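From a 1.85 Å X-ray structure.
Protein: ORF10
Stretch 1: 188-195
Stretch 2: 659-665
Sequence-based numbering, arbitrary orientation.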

ATOM      1  N   SER A 188      10.005  14.678  -3.545  1.00 16.82           N
ATOM      2  CA  SER A 188       8.884  14.011  -2.877  1.00 18.81           C
ATOM      3  C   SER A 188       8.948  12.504  -3.080  1.00 17.03           C
ATOM      4  O   SER A 188       9.443  12.015  -4.099  1.00 18.41           O
ATOM      5  CB  SER A 188       7.542  14.522  -3.411  1.00 21.21           C
ATOM      6  OG  SER A 188       7.456  15.923  -3.327  1.00 27.79           O
ATOM      7  N   HIS A 189       8.415  11.761  -2.112  1.00 16.06           N
ATOM      8  CA  HIS A 189       8.391  10.312  -2.234  1.00 15.97           C
ATOM      9  C   HIS A 189       7.213   9.749  -1.458  1.00 17.07           C
ATOM     10  O   HIS A 189       6.886  10.243  -0.375  1.00 15.98           O
ATOM     11  CB  HIS A 189       9.701   9.654  -1.761  1.00 15.15           C
ATOM     12  CG  HIS A 189      10.223  10.153  -0.446  1.00 19.60           C
ATOM     13  ND1 HIS A 189       9.974   9.513   0.747  1.00 17.35           N
ATOM     14  CD2 HIS A 189      11.033  11.196  -0.150  1.00 21.16           C
ATOM     15  CE1 HIS A 189      10.581  10.157   1.729  1.00 20.94           C
ATOM     16  NE2 HIS A 189      11.234  11.186   1.211  1.00 20.22           N
ATOM     17  N   PHE A 190       6.566   8.740  -2.042  1.00 12.51           N
ATOM     18  CA  PHE A 190       5.550   7.950  -1.359  1.00 14.13           C
ATOM     19  C   PHE A 190       5.353   6.659  -2.140  1.00 13.94           C
ATOM     20  O   PHE A 190       5.833   6.511  -3.265  1.00 12.50           O
ATOM     21  CB  PHE A 190       4.225   8.712  -1.190  1.00 11.65           C
ATOM     22  CG  PHE A 190       3.572   9.169  -2.491  1.00 14.94           C
ATOM     23  CD1 PHE A 190       3.909  10.391  -3.062  1.00 13.49           C
ATOM     24  CD2 PHE A 190       2.584   8.394  -3.097  1.00 12.19           C
ATOM     25  CE1 PHE A 190       3.278  10.822  -4.270  1.00 13.62           C
ATOM     26  CE2 PHE A 190       1.938   8.812  -4.267  1.00 13.87           C
ATOM     27  CZ  PHE A 190       2.287  10.027  -4.858  1.00 13.27           C
ATOM     28  N   ALA A 191       4.692   5.704  -1.498  1.00 12.81           N
ATOM     29  CA  ALA A 191       4.225   4.489  -2.149  1.00 11.24           C
ATOM     30  C   ALA A 191       2.719   4.587  -2.353  1.00 11.45           C
ATOM     31  O   ALA A 191       2.022   5.328  -1.647  1.00 13.33           O
ATOM     32  CB  ALA A 191       4.565   3.250  -1.316  1.00 10.91           C
ATOM     33  N   LEU A 192       2.217   3.839  -3.333  1.00 12.46           N
ATOM     34  CA  LEU A 192       0.779   3.785  -3.567  1.00 12.93           C
ATOM     35  C   LEU A 192       0.379   2.359  -3.905  1.00 13.60           C
ATOM     36  O   LEU A 192       1.218   1.530  -4.273  1.00 14.15           O
ATOM     37  CB  LEU A 192       0.340   4.746  -4.694  1.00 13.86           C
ATOM     38  CG  LEU A 192       0.848   4.489  -6.119  1.00 14.32           C
ATOM     39  CD1 LEU A 192       0.034   3.430  -6.882  1.00 14.05           C
ATOM     40  CD2 LEU A 192       0.811   5.791  -6.922  1.00 12.51           C
ATOM     41  N   ASP A 193      -0.924   2.088  -3.806  1.00 12.13           N
ATOM     42  CA  ASP A 193      -1.498   0.795  -4.171  1.00 16.45           C
ATOM     43  C   ASP A 193      -2.745   1.072  -4.997  1.00 14.59           C
ATOM     44  O   ASP A 193      -3.684   1.711  -4.515  1.00 13.59           O
ATOM     45  CB  ASP A 193      -1.827  -0.032  -2.915  1.00 18.18           C
ATOM     46  CG  ASP A 193      -2.403  -1.439  -3.200  1.00 26.76           C
ATOM     47  OD1 ASP A 193      -2.365  -1.942  -4.357  1.00 27.12           O
ATOM     48  OD2 ASP A 193      -2.880  -2.077  -2.205  1.00 29.36           O
ATOM     49  N   ALA A 194      -2.727   0.630  -6.244  1.00 14.85           N
ATOM     50  CA  ALA A 194      -3.894   0.567  -7.118  1.00 15.23           C
ATOM     51  C   ALA A 194      -4.030  -0.846  -7.686  1.00 18.37           C
ATOM     52  O   ALA A 194      -4.436  -1.023  -8.832  1.00 16.28           O
ATOM     53  CB  ALA A 194      -3.791   1.592  -8.252  1.00 16.51           C
ATOM     54  N   ALA A 195      -3.656  -1.854  -6.891  1.00 16.47           N
ATOM     55  CA  ALA A 195      -3.653  -3.282  -7.268  1.00 16.85           C
ATOM     56  C   ALA A 195      -2.897  -3.424  -8.587  1.00 16.49           C
ATOM     57  O   ALA A 195      -1.805  -2.842  -8.719  1.00 15.75           O
ATOM     58  CB  ALA A 195      -5.083  -3.830  -7.267  1.00 17.34           C
ATOM     59  N   ALA A 659      -8.797   6.097  -7.224  1.00 13.02           N
ATOM     60  CA  ALA A 659      -9.076   5.611  -5.877  1.00 16.83           C
ATOM     61  C   ALA A 659      -7.907   4.729  -5.467  1.00 16.96           C
ATOM     62  O   ALA A 659      -7.749   3.619  -5.991  1.00 16.44           O
ATOM     63  CB  ALA A 659     -10.388   4.826  -5.822  1.00 16.62           C
ATOM     64  N   ILE A 660      -7.079   5.203  -4.540  1.00 15.17           N
ATOM     65  CA  ILE A 660      -5.841   4.501  -4.218  1.00 14.12           C
ATOM     66  C   ILE A 660      -5.529   4.609  -2.735  1.00 14.53           C
ATOM     67  O   ILE A 660      -6.057   5.469  -2.028  1.00 14.57           O
ATOM     68  CB  ILE A 660      -4.636   5.048  -5.011  1.00 12.09           C
ATOM     69  CG1 ILE A 660      -4.407   6.532  -4.672  1.00 12.54           C
ATOM     70  CG2 ILE A 660      -4.786   4.784  -6.512  1.00 17.66           C
ATOM     71  CD1 ILE A 660      -3.119   7.109  -5.281  1.00 15.58           C
ATOM     72  N   THR A 661      -4.624   3.746  -2.268  1.00 13.40           N
ATOM     73  CA  THR A 661      -3.988   4.022  -0.984  1.00 11.84           C
ATOM     74  C   THR A 661      -2.657   4.715  -1.229  1.00 12.86           C
ATOM     75  O   THR A 661      -2.050   4.576  -2.294  1.00 10.26           O
ATOM     76  CB  THR A 661      -3.783   2.752  -0.135  1.00 14.79           C
ATOM     77  OG1 THR A 661      -2.855   1.877  -0.779  1.00 18.73           O
ATOM     78  CG2 THR A 661      -5.108   2.040   0.081  1.00 17.59           C
ATOM     79  N   VAL A 662      -2.228   5.492  -0.231  1.00 10.28           N
ATOM     80  CA  VAL A 662      -0.977   6.234  -0.239  1.00 10.75           C
ATOM     81  C   VAL A 662      -0.291   5.910   1.082  1.00 12.57           C
ATOM     82  O   VAL A 662      -0.923   5.999   2.142  1.00 12.58           O
ATOM     83  CB  VAL A 662      -1.212   7.755  -0.353  1.00 10.83           C
ATOM     84  CG1 VAL A 662       0.096   8.516  -0.176  1.00 11.25           C
ATOM     85  CG2 VAL A 662      -1.836   8.099  -1.720  1.00 13.48           C
ATOM     86  N   SER A 663       0.973   5.506   1.024  1.00 10.31           N
ATOM     87  CA  SER A 663       1.702   5.098   2.218  1.00 13.37           C
ATOM     88  C   SER A 663       3.009   5.871   2.297  1.00 13.04           C
ATOM     89  O   SER A 663       3.834   5.809   1.379  1.00 12.67           O
ATOM     90  CB  SER A 663       1.954   3.584   2.211  1.00 13.01           C
ATOM     91  OG  SER A 663       0.722   2.874   2.140  1.00 16.08           O
ATOM     92  N   ALA A 664       3.198   6.603   3.389  1.00 12.59           N
ATOM     93  CA  ALA A 664       4.462   7.290   3.630  1.00 11.08           C
ATOM     94  C   ALA A 664       4.703   7.361   5.132  1.00 11.16           C
ATOM     95  O   ALA A 664       5.141   8.392   5.652  1.00 10.93           O
ATOM     96  CB  ALA A 664       4.488   8.685   2.992  1.00 10.28           C
ATOM     97  N   GLU A 665       4.378   6.281   5.840  1.00 11.18           N
ATOM     98  CA  GLU A 665       4.591   6.146   7.299  1.00 13.90           C
ATOM     99  C   GLU A 665       3.798   7.262   7.998  1.00 11.99           C
ATOM    100  O   GLU A 665       2.648   7.545   7.615  1.00  9.99           O
ATOM    101  CB  GLU A 665       6.092   6.124   7.596  1.00 13.11           C
ATOM    102  CG  GLU A 665       6.848   4.963   6.905  1.00 14.13           C
ATOM    103  CD  GLU A 665       6.230   3.604   7.202  1.00 17.11           C
ATOM    104  OE1 GLU A 665       5.784   3.394   8.362  1.00 17.62           O
ATOM    105  OE2 GLU A 665       6.155   2.749   6.278  1.00 17.60           O
TER
HETATM  106  O   HOH W   1      -2.559  -0.772   0.064  1.00 19.23           O

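A single water links the side chains of D193 and T661 beside two paired strands. It lies 2.6 Å from D193 OD2, to which it donates a hydrogen bond, and 2.8 Å from T661 OG1, to which it is also hydrogen-bonded. The T661 hydroxyl sits close to the aspartate stem as well, with OG1 3.0 Å from D193 CB. The other carboxylate oxygen, D193 OD1, turns back to its own stretch and accepts a hydrogen bond from A195 N at 2.8 Å.

The strands, 189-193 and 659-663, run antiparallel. Four backbone hydrogen bonds join them. A191 N reaches S663 O at 3.0 Å, and S663 N reaches A191 O at 2.9 Å; both are nearly straight. D193 N to T661 O is 3.1 Å, and T661 N to D193 O is 3.2 Å. Between these two pairs, L192 faces V662 without such bonds. The backbones come close here, and L192 CA lies 3.2 Å from T661 O in a CA-H...O contact.

A191, D193, T661 and S663 share one face of the sheet. L192 and V662 point to the other. Apolar contacts add to the pairing: F190 CD2 meets V662 CG1 at 3.8 Å, and I660 CG2 meets A194 CB at 3.8 Å.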